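Local coordinates for protein 401aa long hypothetical glucose-1-phosphate thymidylyltransferase (Sulfolobus tokodaii, PDB 2GGO) that is a bifunctional enzyme of UDP-N-acetylglucosamine and UDP-N-acetylgalactosamine synthesis, probably acting as both a sugar-phosphate nucleotidylyltransferase and an acetyltransferase, at residues E15-T20 against K376-Y380; L355-I359 against I371-V375. The contacts are given in a common frame with arbitrary orientation. Residue numbers count along the deposited sequence, not the author numbering.

Contact 1 of 2, residues E15-T20 against K376-Y380; sequences EPITHT and KIGAY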
loop_
_atom_site.group_PDB
_atom_site.type_symbol
_atom_site.label_atom_id
_atom_site.label_comp_id
_atom_site.label_asym_id
_atom_site.label_seq_id
_atom_site.Cartn_x
_atom_site.Cartn_y
_atom_site.Cartn_z
ATOM N N GLU A 15 -3.121 5.505 7.786
ATOM C CA GLU A 15 -2.608 5.639 9.149
ATOM C C GLU A 15 -2.692 4.322 9.944
ATOM O O GLU A 15 -3.571 3.511 9.728
ATOM C CB GLU A 15 -3.370 6.714 9.850
ATOM C CG GLU A 15 -3.072 8.024 9.141
ATOM C CD GLU A 15 -3.827 9.178 9.739
ATOM O OE1 GLU A 15 -4.488 8.980 10.766
ATOM O OE2 GLU A 15 -3.743 10.292 9.182
ATOM N N PRO A 16 -1.768 4.101 10.877
ATOM C CA PRO A 16 -0.663 4.903 11.267
ATOM C C PRO A 16 0.575 4.754 10.408
ATOM O O PRO A 16 1.560 5.389 10.695
ATOM C CB PRO A 16 -0.372 4.387 12.699
ATOM C CG PRO A 16 -0.751 2.980 12.656
ATOM C CD PRO A 16 -1.858 2.858 11.667
ATOM N N ILE A 17 0.569 3.894 9.393
ATOM C CA ILE A 17 1.770 3.733 8.579
ATOM C C ILE A 17 2.185 5.078 7.970
ATOM O O ILE A 17 3.388 5.344 7.838
ATOM C CB ILE A 17 1.597 2.695 7.464
ATOM C CG1 ILE A 17 1.507 1.264 8.005
ATOM C CG2 ILE A 17 2.778 2.831 6.425
ATOM C CD1 ILE A 17 0.678 1.088 9.323
ATOM N N THR A 18 1.198 5.926 7.643
ATOM C CA THR A 18 1.472 7.223 6.982
ATOM C C THR A 18 1.801 8.369 7.933
ATOM O O THR A 18 1.973 9.517 7.505
ATOM C CB THR A 18 0.315 7.681 6.046
ATOM O OG1 THR A 18 -0.916 7.596 6.762
ATOM C CG2 THR A 18 0.252 6.807 4.841
ATOM N N HIS A 19 1.919 8.083 9.226
ATOM C CA HIS A 19 2.369 9.090 10.126
ATOM C C HIS A 19 3.811 9.457 9.885
ATOM O O HIS A 19 4.233 10.555 10.240
ATOM C CB HIS A 19 2.234 8.576 11.555
ATOM C CG HIS A 19 0.842 8.560 12.055
ATOM N ND1 HIS A 19 0.499 7.919 13.222
ATOM C CD2 HIS A 19 -0.293 9.138 11.593
ATOM C CE1 HIS A 19 -0.786 8.120 13.467
ATOM N NE2 HIS A 19 -1.293 8.828 12.482
ATOM N N THR A 20 4.600 8.536 9.333
ATOM C CA THR A 20 6.004 8.802 9.172
ATOM C C THR A 20 6.531 8.686 7.720
ATOM O O THR A 20 7.695 9.002 7.458
ATOM C CB THR A 20 6.827 7.870 10.019
ATOM O OG1 THR A 20 6.525 6.555 9.592
ATOM C CG2 THR A 20 6.479 8.044 11.539
ATOM N N LYS A 376 -5.215 0.527 16.124
ATOM C CA LYS A 376 -4.124 1.274 15.496
ATOM C C LYS A 376 -3.350 1.989 16.536
ATOM O O LYS A 376 -3.935 2.565 17.445
ATOM C CB LYS A 376 -4.613 2.264 14.438
ATOM C CG LYS A 376 -5.518 1.552 13.431
ATOM C CD LYS A 376 -6.134 2.442 12.377
ATOM C CE LYS A 376 -6.348 3.822 12.905
ATOM N NZ LYS A 376 -6.710 4.659 11.736
ATOM N N ILE A 377 -2.031 1.841 16.496
ATOM C CA ILE A 377 -1.194 2.659 17.342
ATOM C C ILE A 377 -0.363 3.613 16.500
ATOM O O ILE A 377 0.485 3.185 15.650
ATOM C CB ILE A 377 -0.281 1.734 18.238
ATOM C CG1 ILE A 377 -1.229 0.720 18.942
ATOM C CG2 ILE A 377 0.568 2.588 19.152
ATOM C CD1 ILE A 377 -0.689 -0.013 20.168
ATOM N N GLY A 378 -0.561 4.887 16.776
ATOM C CA GLY A 378 0.170 6.023 16.152
ATOM C C GLY A 378 1.665 5.972 16.283
ATOM O O GLY A 378 2.172 5.432 17.230
ATOM N N ALA A 379 2.381 6.500 15.303
ATOM C CA ALA A 379 3.835 6.557 15.338
ATOM C C ALA A 379 4.275 7.240 16.622
ATOM O O ALA A 379 3.566 8.073 17.115
ATOM C CB ALA A 379 4.324 7.366 14.133
ATOM N N TYR A 380 5.423 6.861 17.166
ATOM C CA TYR A 380 6.015 7.506 18.374
ATOM C C TYR A 380 5.243 7.260 19.661
ATOM O O TYR A 380 5.528 7.883 20.721
ATOM C CB TYR A 380 6.205 9.041 18.175
ATOM C CG TYR A 380 7.246 9.324 17.126
ATOM C CD1 TYR A 380 8.580 9.096 17.391
ATOM C CD2 TYR A 380 6.898 9.769 15.850
ATOM C CE1 TYR A 380 9.553 9.322 16.461
ATOM C CE2 TYR A 380 7.911 9.998 14.862
ATOM C CZ TYR A 380 9.216 9.739 15.194
ATOM O OH TYR A 380 10.202 9.961 14.293
HETATM O O HOH W 1 -6.453 3.854 9.091
HETATM O O HOH W 2 -5.350 7.145 12.383
#
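Residues 15-20, a loop of the nucleotidyltransferase domain shortly after the residues 8-13 that probably bind the nucleoside triphosphate, rest on strand 376-377 and the turn after it, on the side of the C-terminal hexapeptide-repeat domain; the two segments bury 312 Å² between them. Glu15 meets Lys376 mainly through solvent. Lys376 NZ donates to water 1, 2.8 Å away, which donates to Glu15 O at 3.0 Å, and to water 2, at 2.9 Å, which donates to Glu15 OE1 at 2.6 Å. OE1 of Glu15 thus stays 5.0 Å from NZ of Lys376, which is also hydrogen-bonded to Asn342 O. A cis peptide leads into Pro16, whose ring lies against the strand backbone: Pro16 CG is 3.2 Å from Ile377 O, and Pro16 CB 3.9 Å from Gly378 CA. Thr18 OG1 is hydrogen-bonded to Gly11 O in the nucleotide loop. The backbone turns back, His19 N bonding to Pro16 O at 3.1 Å, which turns the edge of the imidazole to Gly378 and Ala379. His19 ND1 accepts a hydrogen bond from Ala379 N (3.1 Å, 163°), and a CB on Gly378 would crowd the ring. Thr20 CG2 sits 3.4 Å from Ala379 CB and 4.1 Å from Tyr380 CE2, while the Thr20 hydroxyl pairs with Glu319. Since ND1 accepts, it bears no proton, which implies a neutral ring protonated on NE2. The two segments share one direct hydrogen bond, two water bridges and close packing, without a direct salt bridge; the Thr20-Glu319 hydrogen bond adds a further link between the domains.

Contact 2 of 2, residues L355-I359 against I371-V375; sequences LGAFI and ILPGV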
loop_
_atom_site.group_PDB
_atom_site.type_symbol
_atom_site.label_atom_id
_atom_site.label_comp_id
_atom_site.label_asym_id
_atom_site.label_seq_id
_atom_site.Cartn_x
_atom_site.Cartn_y
_atom_site.Cartn_z
ATOM N N LEU A 355 -7.462 -10.515 12.279
ATOM C CA LEU A 355 -6.781 -9.280 12.001
ATOM C C LEU A 355 -6.220 -8.796 13.334
ATOM O O LEU A 355 -6.929 -8.723 14.307
ATOM C CB LEU A 355 -7.741 -8.246 11.402
ATOM C CG LEU A 355 -7.039 -6.906 11.085
ATOM C CD1 LEU A 355 -5.949 -7.152 10.014
ATOM C CD2 LEU A 355 -8.050 -5.924 10.614
ATOM N N GLY A 356 -4.921 -8.563 13.384
ATOM C CA GLY A 356 -4.328 -7.990 14.564
ATOM C C GLY A 356 -4.258 -6.499 14.433
ATOM O O GLY A 356 -5.297 -5.823 14.273
ATOM N N ALA A 357 -3.054 -5.977 14.588
ATOM C CA ALA A 357 -2.884 -4.578 14.858
ATOM C C ALA A 357 -2.128 -3.796 13.797
ATOM O O ALA A 357 -1.385 -4.368 13.045
ATOM C CB ALA A 357 -2.266 -4.400 16.282
ATOM N N PHE A 358 -2.322 -2.464 13.774
ATOM C CA PHE A 358 -1.547 -1.558 12.919
ATOM C C PHE A 358 -0.703 -0.559 13.745
ATOM O O PHE A 358 -1.230 0.319 14.408
ATOM C CB PHE A 358 -2.516 -0.851 11.988
ATOM C CG PHE A 358 -3.384 -1.804 11.226
ATOM C CD1 PHE A 358 -2.852 -2.561 10.220
ATOM C CD2 PHE A 358 -4.731 -1.967 11.525
ATOM C CE1 PHE A 358 -3.610 -3.455 9.506
ATOM C CE2 PHE A 358 -5.492 -2.841 10.784
ATOM C CZ PHE A 358 -4.924 -3.584 9.766
ATOM N N ILE A 359 0.611 -0.777 13.702
ATOM C CA ILE A 359 1.570 -0.091 14.589
ATOM C C ILE A 359 2.454 0.927 13.825
ATOM O O ILE A 359 3.247 0.531 12.945
ATOM C CB ILE A 359 2.481 -1.106 15.247
ATOM C CG1 ILE A 359 1.711 -2.322 15.820
ATOM C CG2 ILE A 359 3.448 -0.432 16.251
ATOM C CD1 ILE A 359 0.883 -2.161 17.124
ATOM N N ILE A 371 -2.365 -5.930 23.184
ATOM C CA ILE A 371 -3.065 -5.196 22.083
ATOM C C ILE A 371 -4.300 -5.901 21.468
ATOM O O ILE A 371 -4.203 -6.978 20.964
ATOM C CB ILE A 371 -2.001 -4.955 20.980
ATOM C CG1 ILE A 371 -0.799 -4.282 21.675
ATOM C CG2 ILE A 371 -2.651 -4.122 19.766
ATOM C CD1 ILE A 371 0.353 -3.888 20.856
ATOM N N LEU A 372 -5.526 -5.287 21.536
ATOM C CA LEU A 372 -6.689 -5.925 20.969
ATOM C C LEU A 372 -6.767 -6.008 19.430
ATOM O O LEU A 372 -6.020 -5.317 18.699
ATOM C CB LEU A 372 -7.948 -5.237 21.506
ATOM C CG LEU A 372 -8.238 -5.938 22.820
ATOM C CD1 LEU A 372 -7.142 -5.781 23.878
ATOM C CD2 LEU A 372 -9.530 -5.452 23.417
ATOM N N PRO A 373 -7.689 -6.860 18.905
ATOM C CA PRO A 373 -7.692 -6.915 17.406
ATOM C C PRO A 373 -8.137 -5.603 16.675
ATOM O O PRO A 373 -8.991 -4.807 17.188
ATOM C CB PRO A 373 -8.604 -8.143 17.094
ATOM C CG PRO A 373 -8.703 -8.907 18.469
ATOM C CD PRO A 373 -8.706 -7.771 19.478
ATOM N N GLY A 374 -7.494 -5.318 15.550
ATOM C CA GLY A 374 -7.775 -4.157 14.724
ATOM C C GLY A 374 -7.436 -2.785 15.289
ATOM O O GLY A 374 -7.898 -1.771 14.762
ATOM N N VAL A 375 -6.601 -2.746 16.342
ATOM C CA VAL A 375 -6.267 -1.477 16.994
ATOM C C VAL A 375 -5.174 -0.817 16.200
ATOM O O VAL A 375 -4.293 -1.500 15.632
ATOM C CB VAL A 375 -5.912 -1.730 18.527
ATOM C CG1 VAL A 375 -4.916 -0.780 19.053
ATOM C CG2 VAL A 375 -7.175 -1.687 19.363
#
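Two backbone hydrogen bonds set the frame: Gly374 N to Gly356 O (2.6 Å, 136°) and Phe358 N to Val375 O (2.9 Å, 173°). Between them Ala357 CA approaches Val375 O at 3.5 Å. Ile371, in the m,t rotamer, points its CB at the other segment and places CG2 3.5 Å from Ala357 CB. Its CD1 lies 4.1 Å from CD1 of Ile359, whose m,m conformation swings the tip nearer although the CA-to-CB bond runs sideways. Val375 has a chi1 of 149°, between wells, and its side chain packs on Val389. Phe358, with chi1 m, instead reaches Pro212 and Trp213 of helix 212-225. The t,p side chain of Leu355 touches Val339, while its carbonyl O touches Pro373 CB at 3.3 Å. Residues 372-375 form a type II turn with Gly374 at positive phi. This turn, the parallel-type bonding of Phe358 to Val375 O and the meeting of the two isoleucines inside the coil are typical of a corner of the left-handed β-helix of hexapeptide-repeat transferases.

How the contacts relate
The centres of the two contacts lie 12 Å apart, on the same side of the chain's centre, and meet on one parallel sheet in which strands 358-359 and 376-377 are neighbours. Ile377 N lies 2.7 Å from Phe358 O, a probable hydrogen bond between them, and Pro16 CG is 3.2 Å from that same Phe358 O. Contact 2 is nested inside the loop that contact 1 closes: it links successive coils of the β-helix over a short span, whereas contact 1 brings together segments 356 residues apart. The N-terminal domain therefore docks against the coil holding strand 376-377, which contact 2 joins to the preceding one.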